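Local coordinates for putative nucleoprotein (Infectious salmon anemia virus, PDB 4EWC), which encapsidates the negative-strand viral RNA, shields it from nucleases and forms the ribonucleoprotein that serves as template for transcription and replication, at residues L263-S267 and T386-I391; K266-A271 and V447-A453; E110-N114 and A298-S302; M143-L149 and V407-M413; M171-G177 and P393-M399. All blocks are in the same frame, centred on the assembly; numbering follows the deposited sequence.

Interaction 1: L263-S267 and T386-I391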
# COMPACT_ATOMS: atom_id res chain seq x y z
N LEU A 263 2.27 -12.66 27.22
CA LEU A 263 1.38 -11.92 26.32
C LEU A 263 1.79 -10.46 26.24
O LEU A 263 1.80 -9.86 25.15
CB LEU A 263 -0.08 -12.06 26.76
CG LEU A 263 -0.64 -13.47 26.60
CD1 LEU A 263 -2.02 -13.61 27.23
CD2 LEU A 263 -0.70 -13.81 25.12
N ILE A 264 2.12 -9.91 27.40
CA ILE A 264 2.56 -8.52 27.52
C ILE A 264 3.99 -8.30 26.99
O ILE A 264 4.27 -7.33 26.28
CB ILE A 264 2.42 -8.04 28.99
CG1 ILE A 264 0.98 -8.25 29.45
CG2 ILE A 264 2.81 -6.58 29.15
CD1 ILE A 264 0.73 -7.89 30.92
N MSE A 265 4.90 -9.21 27.31
CA MSE A 265 6.24 -9.10 26.75
C MSE A 265 6.25 -9.23 25.22
O MSE A 265 7.00 -8.51 24.57
CB MSE A 265 7.28 -10.00 27.46
CG MSE A 265 7.51 -9.64 28.95
SE MSE A 265 8.00 -7.76 29.33
CE MSE A 265 6.38 -6.77 28.98
N LYS A 266 5.38 -10.08 24.66
CA LYS A 266 5.22 -10.13 23.21
C LYS A 266 4.92 -8.76 22.61
O LYS A 266 5.46 -8.39 21.56
CB LYS A 266 4.17 -11.15 22.75
CG LYS A 266 4.06 -11.28 21.23
CD LYS A 266 3.05 -12.35 20.77
CE LYS A 266 2.99 -12.49 19.24
NZ LYS A 266 4.24 -13.03 18.66
N SER A 267 4.09 -7.98 23.28
CA SER A 267 3.73 -6.67 22.76
C SER A 267 4.90 -5.68 22.90
O SER A 267 5.27 -5.01 21.94
CB SER A 267 2.49 -6.16 23.44
OG SER A 267 1.37 -6.91 23.08
N THR A 386 -0.86 -18.84 16.26
CA THR A 386 -0.22 -17.73 16.94
C THR A 386 -1.13 -17.18 18.03
O THR A 386 -2.28 -16.87 17.79
CB THR A 386 0.10 -16.59 15.97
OG1 THR A 386 0.81 -17.11 14.85
CG2 THR A 386 0.94 -15.52 16.64
N THR A 387 -0.59 -17.05 19.23
CA THR A 387 -1.32 -16.41 20.30
C THR A 387 -0.65 -15.07 20.61
O THR A 387 0.53 -14.91 20.32
CB THR A 387 -1.43 -17.33 21.55
OG1 THR A 387 -2.07 -16.62 22.60
CG2 THR A 387 -0.09 -17.74 22.03
N LYS A 388 -1.41 -14.13 21.17
CA LYS A 388 -0.97 -12.75 21.45
C LYS A 388 -2.13 -11.95 22.03
O LYS A 388 -3.28 -12.37 21.94
CB LYS A 388 -0.51 -12.04 20.17
CG LYS A 388 -1.67 -11.76 19.23
CD LYS A 388 -1.28 -10.87 18.09
CE LYS A 388 -0.40 -11.58 17.06
NZ LYS A 388 0.16 -10.64 16.07
N CYS A 389 -1.82 -10.79 22.61
CA CYS A 389 -2.85 -9.84 23.06
C CYS A 389 -2.76 -8.48 22.37
O CYS A 389 -1.73 -8.09 21.82
CB CYS A 389 -2.83 -9.65 24.57
SG CYS A 389 -1.46 -8.68 25.15
N PHE A 390 -3.87 -7.76 22.43
CA PHE A 390 -3.95 -6.42 21.86
C PHE A 390 -4.08 -5.39 22.98
O PHE A 390 -5.18 -5.14 23.51
CB PHE A 390 -5.10 -6.35 20.87
CG PHE A 390 -4.99 -7.35 19.76
CD1 PHE A 390 -3.98 -7.23 18.80
CD2 PHE A 390 -5.85 -8.44 19.69
CE1 PHE A 390 -3.85 -8.17 17.79
CE2 PHE A 390 -5.72 -9.37 18.67
CZ PHE A 390 -4.73 -9.23 17.72
N ILE A 391 -2.96 -4.80 23.39
CA ILE A 391 -3.01 -3.81 24.45
C ILE A 391 -2.49 -2.49 23.98
O ILE A 391 -1.63 -2.43 23.10
CB ILE A 391 -2.23 -4.24 25.73
CG1 ILE A 391 -0.76 -4.52 25.41
CG2 ILE A 391 -2.95 -5.38 26.45
CD1 ILE A 391 0.11 -4.80 26.64
O HOH W 1 -0.76 -5.87 21.88

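Interaction 2: K266-A271 and V447-A453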
# COMPACT_ATOMS: atom_id res chain seq x y z
N LYS A 266 5.38 -10.08 24.66
CA LYS A 266 5.22 -10.13 23.21
C LYS A 266 4.92 -8.76 22.61
O LYS A 266 5.46 -8.39 21.56
CB LYS A 266 4.17 -11.15 22.75
CG LYS A 266 4.06 -11.28 21.23
CD LYS A 266 3.05 -12.35 20.77
CE LYS A 266 2.99 -12.49 19.24
NZ LYS A 266 4.24 -13.03 18.66
N SER A 267 4.09 -7.98 23.28
CA SER A 267 3.73 -6.67 22.76
C SER A 267 4.90 -5.68 22.90
O SER A 267 5.27 -5.01 21.94
CB SER A 267 2.49 -6.16 23.44
OG SER A 267 1.37 -6.91 23.08
N VAL A 268 5.48 -5.62 24.09
CA VAL A 268 6.50 -4.62 24.40
C VAL A 268 7.75 -4.82 23.56
O VAL A 268 8.36 -3.86 23.05
CB VAL A 268 6.88 -4.67 25.90
CG1 VAL A 268 8.28 -4.14 26.14
CG2 VAL A 268 5.87 -3.92 26.72
N LEU A 269 8.12 -6.09 23.38
CA LEU A 269 9.35 -6.43 22.71
C LEU A 269 9.23 -6.43 21.19
O LEU A 269 10.24 -6.46 20.50
CB LEU A 269 9.83 -7.81 23.15
CG LEU A 269 10.24 -7.92 24.60
CD1 LEU A 269 10.71 -9.33 24.86
CD2 LEU A 269 11.31 -6.92 24.94
N SER A 270 8.01 -6.40 20.66
CA SER A 270 7.84 -6.49 19.21
C SER A 270 8.39 -5.25 18.48
O SER A 270 8.69 -5.31 17.29
CB SER A 270 6.39 -6.80 18.82
OG SER A 270 5.49 -5.79 19.25
N ALA A 271 8.56 -4.15 19.20
CA ALA A 271 9.12 -2.94 18.61
C ALA A 271 10.60 -3.13 18.31
O ALA A 271 11.12 -2.56 17.36
CB ALA A 271 8.90 -1.74 19.50
N VAL A 447 3.18 -1.34 15.85
CA VAL A 447 3.77 -2.67 15.92
C VAL A 447 3.46 -3.39 17.26
O VAL A 447 3.10 -4.55 17.26
CB VAL A 447 5.27 -2.63 15.55
CG1 VAL A 447 6.05 -3.78 16.18
CG2 VAL A 447 5.42 -2.62 14.04
N SER A 448 3.55 -2.70 18.39
CA SER A 448 3.19 -3.32 19.65
C SER A 448 1.68 -3.62 19.78
O SER A 448 1.26 -4.67 20.33
CB SER A 448 3.71 -2.53 20.83
OG SER A 448 5.13 -2.65 20.89
N MSE A 449 0.85 -2.71 19.26
CA MSE A 449 -0.59 -2.95 19.28
C MSE A 449 -0.99 -4.26 18.59
O MSE A 449 -1.87 -4.97 19.07
CB MSE A 449 -1.37 -1.77 18.74
CG MSE A 449 -1.39 -0.61 19.72
SE MSE A 449 -2.52 0.84 19.05
CE MSE A 449 -4.15 0.07 19.82
N VAL A 450 -0.34 -4.58 17.48
CA VAL A 450 -0.63 -5.82 16.78
C VAL A 450 0.38 -6.89 17.17
O VAL A 450 0.32 -8.03 16.68
CB VAL A 450 -0.66 -5.62 15.27
CG1 VAL A 450 -1.77 -4.61 14.92
CG2 VAL A 450 0.73 -5.18 14.74
N ALA A 451 1.28 -6.51 18.08
CA ALA A 451 2.26 -7.44 18.67
C ALA A 451 3.07 -8.23 17.64
O ALA A 451 3.33 -9.41 17.84
CB ALA A 451 1.55 -8.42 19.62
N THR A 452 3.46 -7.57 16.56
CA THR A 452 4.29 -8.23 15.54
C THR A 452 4.95 -7.27 14.57
O THR A 452 4.29 -6.42 13.99
CB THR A 452 3.51 -9.32 14.75
OG1 THR A 452 4.43 -10.02 13.89
CG2 THR A 452 2.33 -8.72 13.93
N ALA A 453 6.25 -7.43 14.37
CA ALA A 453 6.94 -6.61 13.36
C ALA A 453 6.61 -7.05 11.94
O ALA A 453 6.98 -6.38 10.98
CB ALA A 453 8.46 -6.61 13.59
O HOH W 2 5.93 -10.74 18.33
O HOH W 1 -0.76 -5.87 21.88

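Interaction 3: E110-N114 and A298-S302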
# COMPACT_ATOMS: atom_id res chain seq x y z
N GLU A 110 18.76 -14.69 24.17
CA GLU A 110 17.41 -14.94 24.62
C GLU A 110 16.73 -15.94 23.70
O GLU A 110 16.03 -16.82 24.17
CB GLU A 110 16.59 -13.64 24.74
CG GLU A 110 15.39 -13.81 25.64
CD GLU A 110 15.76 -14.48 26.97
OE1 GLU A 110 16.58 -13.88 27.71
OE2 GLU A 110 15.26 -15.61 27.26
N ALA A 111 16.94 -15.80 22.40
CA ALA A 111 16.44 -16.76 21.42
C ALA A 111 17.04 -18.15 21.62
O ALA A 111 16.37 -19.16 21.43
CB ALA A 111 16.73 -16.26 20.01
N ALA A 112 18.31 -18.20 22.03
CA ALA A 112 19.01 -19.46 22.22
C ALA A 112 18.64 -20.11 23.53
O ALA A 112 19.06 -21.22 23.82
CB ALA A 112 20.53 -19.26 22.13
N ALA A 113 17.88 -19.39 24.34
CA ALA A 113 17.29 -19.97 25.55
C ALA A 113 16.02 -20.66 25.13
O ALA A 113 15.68 -21.74 25.63
CB ALA A 113 16.98 -18.88 26.56
N ASN A 114 15.33 -20.01 24.21
CA ASN A 114 14.03 -20.45 23.74
C ASN A 114 14.08 -21.62 22.78
O ASN A 114 13.17 -22.45 22.78
CB ASN A 114 13.25 -19.27 23.13
CG ASN A 114 12.68 -18.34 24.19
OD1 ASN A 114 12.17 -18.80 25.21
ND2 ASN A 114 12.76 -17.04 23.94
N ALA A 298 10.87 -14.14 19.20
CA ALA A 298 12.06 -14.94 19.52
C ALA A 298 12.81 -14.54 20.83
O ALA A 298 13.41 -15.39 21.49
CB ALA A 298 13.01 -14.94 18.34
N ASN A 299 12.75 -13.27 21.20
CA ASN A 299 13.42 -12.80 22.41
C ASN A 299 12.52 -12.65 23.65
O ASN A 299 12.90 -11.97 24.62
CB ASN A 299 14.08 -11.45 22.15
CG ASN A 299 13.08 -10.40 21.71
OD1 ASN A 299 12.07 -10.73 21.06
ND2 ASN A 299 13.34 -9.14 22.04
N ILE A 300 11.32 -13.24 23.62
CA ILE A 300 10.49 -13.25 24.82
C ILE A 300 11.16 -14.15 25.84
O ILE A 300 11.55 -15.27 25.51
CB ILE A 300 9.09 -13.78 24.54
CG1 ILE A 300 8.31 -12.79 23.69
CG2 ILE A 300 8.36 -14.05 25.83
CD1 ILE A 300 7.03 -13.36 23.13
N PRO A 301 11.33 -13.65 27.07
CA PRO A 301 12.00 -14.38 28.17
C PRO A 301 11.43 -15.78 28.36
O PRO A 301 10.22 -15.94 28.56
CB PRO A 301 11.71 -13.49 29.39
CG PRO A 301 11.55 -12.13 28.83
CD PRO A 301 10.92 -12.30 27.48
N SER A 302 12.30 -16.79 28.31
CA SER A 302 11.87 -18.19 28.24
C SER A 302 10.96 -18.65 29.39
O SER A 302 10.13 -19.53 29.19
CB SER A 302 13.08 -19.11 28.13
OG SER A 302 13.72 -19.25 29.37

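Interaction 4: M143-L149 and V407-M413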
# COMPACT_ATOMS: atom_id res chain seq x y z
N MSE A 143 -8.55 -16.70 29.54
CA MSE A 143 -7.25 -16.11 29.35
C MSE A 143 -7.43 -14.61 29.27
O MSE A 143 -6.61 -13.88 29.80
CB MSE A 143 -6.61 -16.64 28.09
CG MSE A 143 -5.22 -16.11 27.84
SE MSE A 143 -3.96 -16.65 29.24
CE MSE A 143 -3.82 -18.55 28.83
N ALA A 144 -8.50 -14.16 28.62
CA ALA A 144 -8.76 -12.73 28.53
C ALA A 144 -9.03 -12.13 29.90
O ALA A 144 -8.43 -11.12 30.29
CB ALA A 144 -9.91 -12.46 27.59
N TYR A 145 -9.96 -12.75 30.64
CA TYR A 145 -10.34 -12.27 31.96
C TYR A 145 -9.14 -12.26 32.91
O TYR A 145 -9.00 -11.36 33.74
CB TYR A 145 -11.49 -13.12 32.55
CG TYR A 145 -11.82 -12.75 33.97
CD1 TYR A 145 -12.69 -11.69 34.25
CD2 TYR A 145 -11.26 -13.44 35.04
CE1 TYR A 145 -13.00 -11.34 35.56
CE2 TYR A 145 -11.56 -13.09 36.36
CZ TYR A 145 -12.44 -12.04 36.61
OH TYR A 145 -12.73 -11.68 37.90
N ASN A 146 -8.30 -13.28 32.78
CA ASN A 146 -7.11 -13.41 33.62
C ASN A 146 -6.09 -12.33 33.34
O ASN A 146 -5.50 -11.76 34.25
CB ASN A 146 -6.47 -14.79 33.45
CG ASN A 146 -7.29 -15.88 34.10
OD1 ASN A 146 -8.17 -15.60 34.92
ND2 ASN A 146 -7.01 -17.13 33.75
N LEU A 147 -5.91 -12.04 32.05
CA LEU A 147 -5.01 -11.00 31.63
C LEU A 147 -5.51 -9.63 32.09
O LEU A 147 -4.71 -8.83 32.57
CB LEU A 147 -4.77 -11.03 30.11
CG LEU A 147 -3.87 -9.91 29.57
CD1 LEU A 147 -2.44 -10.01 30.08
CD2 LEU A 147 -3.91 -9.90 28.05
N SER A 148 -6.81 -9.36 31.99
CA SER A 148 -7.34 -8.09 32.49
C SER A 148 -7.24 -7.98 34.00
O SER A 148 -7.02 -6.88 34.53
CB SER A 148 -8.80 -7.86 32.07
OG SER A 148 -8.89 -7.60 30.69
N LEU A 149 -7.41 -9.10 34.68
CA LEU A 149 -7.30 -9.11 36.13
C LEU A 149 -5.86 -8.81 36.52
O LEU A 149 -5.58 -7.93 37.34
CB LEU A 149 -7.74 -10.46 36.70
CG LEU A 149 -7.67 -10.56 38.22
CD1 LEU A 149 -8.37 -9.35 38.81
CD2 LEU A 149 -8.29 -11.83 38.74
N VAL A 407 -10.11 -1.80 34.03
CA VAL A 407 -9.95 -2.68 32.87
C VAL A 407 -10.38 -4.12 33.13
O VAL A 407 -10.21 -5.00 32.28
CB VAL A 407 -8.49 -2.71 32.40
CG1 VAL A 407 -8.04 -1.31 31.98
CG2 VAL A 407 -7.59 -3.28 33.49
N LEU A 408 -10.95 -4.36 34.31
CA LEU A 408 -11.34 -5.72 34.66
C LEU A 408 -12.33 -6.31 33.68
O LEU A 408 -12.30 -7.51 33.42
CB LEU A 408 -11.87 -5.77 36.09
CG LEU A 408 -10.84 -5.29 37.12
CD1 LEU A 408 -11.41 -5.40 38.52
CD2 LEU A 408 -9.51 -6.06 36.99
N ALA A 409 -13.20 -5.47 33.12
CA ALA A 409 -14.22 -5.98 32.20
C ALA A 409 -13.78 -5.89 30.74
O ALA A 409 -14.61 -5.97 29.83
CB ALA A 409 -15.54 -5.25 32.41
N MSE A 410 -12.49 -5.72 30.50
CA MSE A 410 -12.03 -5.54 29.13
C MSE A 410 -11.50 -6.83 28.52
O MSE A 410 -11.09 -7.74 29.24
CB MSE A 410 -11.01 -4.42 29.03
CG MSE A 410 -11.65 -3.06 28.90
SE MSE A 410 -10.32 -1.67 29.08
CE MSE A 410 -11.32 -0.13 28.38
N ASP A 411 -11.55 -6.91 27.20
CA ASP A 411 -11.05 -8.08 26.49
C ASP A 411 -9.96 -7.63 25.54
O ASP A 411 -10.22 -6.91 24.55
CB ASP A 411 -12.18 -8.76 25.72
CG ASP A 411 -11.81 -10.15 25.27
OD1 ASP A 411 -10.59 -10.47 25.23
OD2 ASP A 411 -12.73 -10.94 24.96
N PHE A 412 -8.74 -8.07 25.81
CA PHE A 412 -7.61 -7.70 24.95
C PHE A 412 -7.20 -8.84 24.03
O PHE A 412 -6.24 -8.71 23.29
CB PHE A 412 -6.41 -7.29 25.79
CG PHE A 412 -6.67 -6.10 26.68
CD1 PHE A 412 -7.19 -4.91 26.16
CD2 PHE A 412 -6.38 -6.16 28.04
CE1 PHE A 412 -7.40 -3.82 26.99
CE2 PHE A 412 -6.59 -5.08 28.85
CZ PHE A 412 -7.10 -3.90 28.33
N MSE A 413 -7.93 -9.96 24.11
CA MSE A 413 -7.65 -11.15 23.30
C MSE A 413 -8.42 -11.16 21.98
O MSE A 413 -7.84 -11.45 20.94
CB MSE A 413 -7.99 -12.43 24.07
CG MSE A 413 -7.24 -12.64 25.38
SE MSE A 413 -5.29 -12.79 25.30
CE MSE A 413 -5.09 -14.39 24.21
O HOH W 3 -8.15 -8.83 28.42

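Interaction 5: M171-G177 and P393-M399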
# COMPACT_ATOMS: atom_id res chain seq x y z
N MSE A 171 6.28 9.16 33.87
CA MSE A 171 5.56 7.94 33.62
C MSE A 171 4.60 8.06 32.42
O MSE A 171 4.13 7.06 31.90
CB MSE A 171 4.83 7.46 34.87
CG MSE A 171 5.68 6.56 35.74
SE MSE A 171 5.03 6.15 37.60
CE MSE A 171 3.18 5.62 37.16
N SER A 172 4.31 9.28 31.98
CA SER A 172 3.45 9.46 30.82
C SER A 172 4.25 9.42 29.50
O SER A 172 3.69 9.46 28.40
CB SER A 172 2.61 10.76 30.93
OG SER A 172 3.44 11.90 30.91
N ILE A 173 5.57 9.32 29.63
CA ILE A 173 6.43 9.25 28.47
C ILE A 173 6.60 7.81 27.99
O ILE A 173 7.02 6.92 28.75
CB ILE A 173 7.79 9.87 28.74
CG1 ILE A 173 7.62 11.35 29.07
CG2 ILE A 173 8.72 9.70 27.54
CD1 ILE A 173 8.83 12.01 29.72
N TRP A 174 6.26 7.60 26.72
CA TRP A 174 6.27 6.29 26.07
C TRP A 174 7.48 5.42 26.41
O TRP A 174 7.33 4.31 26.91
CB TRP A 174 6.16 6.46 24.56
CG TRP A 174 6.13 5.18 23.90
CD1 TRP A 174 5.08 4.34 23.81
CD2 TRP A 174 7.23 4.54 23.23
NE1 TRP A 174 5.44 3.20 23.12
CE2 TRP A 174 6.75 3.31 22.75
CE3 TRP A 174 8.56 4.90 22.98
CZ2 TRP A 174 7.57 2.43 22.03
CZ3 TRP A 174 9.35 4.03 22.29
CH2 TRP A 174 8.85 2.80 21.81
N GLN A 175 8.67 5.95 26.14
CA GLN A 175 9.92 5.25 26.43
C GLN A 175 9.93 4.69 27.83
O GLN A 175 10.52 3.63 28.07
CB GLN A 175 11.14 6.16 26.26
CG GLN A 175 11.59 6.42 24.84
CD GLN A 175 10.82 7.56 24.21
OE1 GLN A 175 9.79 8.00 24.74
NE2 GLN A 175 11.31 8.05 23.07
N ASN A 176 9.30 5.40 28.77
CA ASN A 176 9.37 5.02 30.17
C ASN A 176 8.48 3.80 30.53
O ASN A 176 8.89 2.92 31.31
CB ASN A 176 9.15 6.22 31.08
CG ASN A 176 10.26 7.29 30.95
OD1 ASN A 176 11.43 6.98 30.79
ND2 ASN A 176 9.86 8.56 31.01
N GLY A 177 7.27 3.75 29.97
CA GLY A 177 6.47 2.55 30.06
C GLY A 177 7.21 1.30 29.59
O GLY A 177 7.22 0.28 30.28
N PRO A 393 -0.37 1.16 24.44
CA PRO A 393 0.94 1.44 25.03
C PRO A 393 0.93 1.38 26.55
O PRO A 393 -0.04 1.80 27.21
CB PRO A 393 1.22 2.88 24.58
CG PRO A 393 0.54 2.96 23.26
CD PRO A 393 -0.68 2.04 23.31
N ILE A 394 2.03 0.87 27.10
CA ILE A 394 2.21 0.66 28.52
C ILE A 394 1.87 1.90 29.34
O ILE A 394 1.01 1.86 30.22
CB ILE A 394 3.66 0.18 28.82
CG1 ILE A 394 3.88 -1.18 28.19
CG2 ILE A 394 3.91 0.11 30.32
CD1 ILE A 394 2.87 -2.23 28.65
N SER A 395 2.54 3.01 29.03
CA SER A 395 2.29 4.29 29.70
C SER A 395 0.82 4.68 29.66
O SER A 395 0.24 5.04 30.69
CB SER A 395 3.14 5.40 29.10
OG SER A 395 4.47 5.30 29.57
N SER A 396 0.24 4.60 28.47
CA SER A 396 -1.19 4.88 28.29
C SER A 396 -1.99 4.05 29.28
O SER A 396 -2.88 4.56 29.96
CB SER A 396 -1.62 4.57 26.86
OG SER A 396 -1.05 5.50 25.95
N LEU A 397 -1.64 2.78 29.37
CA LEU A 397 -2.34 1.83 30.23
C LEU A 397 -2.21 2.23 31.71
O LEU A 397 -3.19 2.24 32.44
CB LEU A 397 -1.80 0.43 29.96
CG LEU A 397 -2.55 -0.85 30.34
CD1 LEU A 397 -4.04 -0.72 30.16
CD2 LEU A 397 -2.04 -2.02 29.50
N MSE A 398 -1.00 2.59 32.13
CA MSE A 398 -0.77 3.04 33.49
C MSE A 398 -1.55 4.29 33.79
O MSE A 398 -2.17 4.38 34.86
CB MSE A 398 0.72 3.26 33.69
CG MSE A 398 1.42 1.94 33.96
SE MSE A 398 3.37 2.16 33.81
CE MSE A 398 3.81 2.22 35.72
N MSE A 399 -1.53 5.26 32.88
CA MSE A 399 -2.28 6.51 33.06
C MSE A 399 -3.78 6.25 33.20
O MSE A 399 -4.44 6.81 34.07
CB MSE A 399 -2.07 7.45 31.86
CG MSE A 399 -0.80 8.25 31.89
SE MSE A 399 -0.65 9.37 30.26
CE MSE A 399 -2.33 10.38 30.44
O HOH W 4 4.45 3.00 26.87

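Interaction 1: L263-S267 and T386-I391
This is a buried contact between the last turns of helix 253-269 and the extended loop that leads into helix 394-402. No direct hydrogen bond joins the two segments. Packing and one water do the work. Leu263 CD2 lies 3.8 Å from Lys388 CA. The SG of Cys389 lies 3.5 Å from Leu263 O and 4.0 Å from Leu263 CB. Further along the loop, Ile264 CG2 meets Ile391 CD1 at 4.1 Å. The pattern is a helix flank packed against an extended loop without regular secondary structure in the helical body of an orthomyxovirus nucleoprotein. Cys389 and Ile391 point toward the helix, while Phe390 between them points away. Lys266 lays its alkyl chain along the loop, with CD 3.6 Å from Lys388 CB, and its NZ forms a salt bridge with Glu296. Lys388 NZ bonds to Val450 O and to Ser521 O of the second subunit. Water 1 accepts from Ile391 N at 2.9 Å and also hydrogen-bonds Ser267 OG at 2.7 Å.

Interaction 2: K266-A271 and V447-A453
One backbone carbonyl, Ser267 O, takes two serine hydroxyls. Ser448 OG donates to Ser267 O across the contact at 2.6 Å. Ser270 OG donates to Ser267 O at 2.8 Å from the same segment. The CA of Ser448 also makes a CA-H...O contact with Ser267 O at 3.5 Å. The contact lies where helix 253-269 runs out and helix 438-449 ends. The second helix closes with a Schellman motif. Ala451, with positive phi, is its C-prime residue, Thr452 N bonds to Val447 O at 3.1 Å, and Ala451 N makes a weak bond to Ser448 O at 2.9 Å. The small residues let the backbones come close: the CA atoms of Ser267 and Ala451 are 4.4 Å apart. Ser270 fits against the turn, with OG 3.7 Å from Val447 CG1 and 3.7 Å from Ala451 CA. Two waters add bridges. Water 2 accepts from Lys266 NZ at 2.9 Å and donates to Ala451 O at 3.0 Å. Lys266 NZ also forms a salt bridge with Glu296. Water 1 bonds to Ser267 OG at 2.7 Å and donates to Ser448 O at 2.8 Å. Hydroxyls and waters thus satisfy carbonyls near two helix ends in a buried place.

Interaction 3: E110-N114 and A298-S302
The final turn of helix 96-114 runs beside a loop without regular structure, which reaches Pro301 at the N-cap position of the short helix 302-305. The backbones come close at two points. The CA atoms of Glu110 and Asn299 are 5.0 Å apart, and those of Asn114 and Ser302 are 5.5 Å apart. Ala111 CA makes a CA-H...O contact with Ala298 O at 3.3 Å. Asn114 is the main polar link. Asn114 ND2 donates to Ile300 O at 2.7 Å and to Ala298 O at 3.0 Å, so one amide spans two loop carbonyls. Glu110 OE2 accepts a weak bond from Ser302 N at 3.4 Å, at the start of the next helix. Glu110 CG lies 3.3 Å from Asn299 O. Ala111 CB lies 4.3 Å from Ala298 CB, and Ala113 CB 4.2 Å from the Ser302 CB methylene. Leu316 of helix 315-326 packs on both Asn114 and Ala298. Through the Asn114 amide, helix 96-114 ends on the loop before N-cap Pro301 in the helical-bundle region.

Interaction 4: M143-L149 and V407-M413
Apolar packing centres on Met413, a selenomethionine, set against one side of helix 142-162. Met413 CG lies 3.5 Å from Ala144 CB, Met413 CE 4.0 Å from Met143 CG, and Met413 SE 4.2 Å from Leu147 CD2. Leu147 CD2 also lies at the edge of the Phe412 ring and is 4.3 Å from Phe412 CB. A second apolar patch forms where Leu408 CD2 meets Leu149 CD1 at 3.9 Å. The loop between helices 394-402 and 417-425 thus lies over a helix of the body. Two local motifs shape it. A type I beta turn runs from Val407 to Met410, closed by Met410 N to Val407 O at 3.0 Å. In an Asx turn, Asp411 OD1 accepts from Met413 N at 2.9 Å. Asp418 accepts from the backbone N of Asp411. Ser148 is the polar link across the contact: Ser148 OG donates to Met410 O at 2.6 Å. Water 3 donates to Ser148 OG at 2.7 Å and to Ala144 O at 3.0 Å, and accepts from Phe412 N at 2.8 Å. Among outside partners, Arg244 makes a cation-pi contact with Tyr145, and the backbone of Phe390 hydrogen-bonds that of Phe412.

Interaction 5: M171-G177 and P393-M399
A knob-into-hole fit brings together the starts of two helices, 174-188 and 394-402, in the helical body of the nucleoprotein. The knob is Ser395. Its side chain, with chi1 in the m well, sits among Met171, Trp174, Asn176 and Gly177. Ser395 OG donates to Met171 O at 2.9 Å and accepts a weak bond from Gly177 N at 3.2 Å. Gly177 and Ser395 have CA atoms 4.5 Å apart. A CB on Gly177 would point at the other helix and clash with Ser395 N. Two selenomethionines meet on one side. Met171 is m, t, p and carries its CE to 3.7 Å from the CE of Met398, which also starts m, t but has an off-well chi3. Met399, a selenomethionine again m, t, p, packs separately, with its SE 3.6 Å from Ser172 CB. Ser172 OG bonds to Gly169 O. Trp174 has CA-CB directed away, yet its t rotamer brings the ring edge back, with CD1 4.2 Å from Pro393 CB. Ile173 is at the N-cap of helix 174-188 and Pro393 at that of helix 394-402. Phe155 of helix 142-162 packs on Met398. Ile394 CG2 lies 3.3 Å from Gly177 O. Water 4 accepts from Ser395 N at 2.9 Å and donates to Trp174 O at 3.2 Å.

From the N terminus, helix 96-114 comes first and closes interaction 3 with the loop at 298-302. Helix 142-162 follows and closes the longest loop, interaction 4, at 407-413. Segment 171-177 then pairs with 393-399. Interaction 5 is nested inside interaction 4, and interaction 1 inside both. Interactions 1 and 2 start from helix 253-269 and share Lys266, Ser267 and water 1. Interaction 1 closes at 386-391. Interaction 2 reaches 447-453, so it crosses interactions 3, 4 and 5. Interaction 3 crosses all the others. Its centre lies about 25 Å from those of interactions 4 and 5. Interactions 1, 2, 4 and 5 tie the N-terminal half to the C-terminal region; interaction 3 joins helix 96-114 to the helical-bundle region.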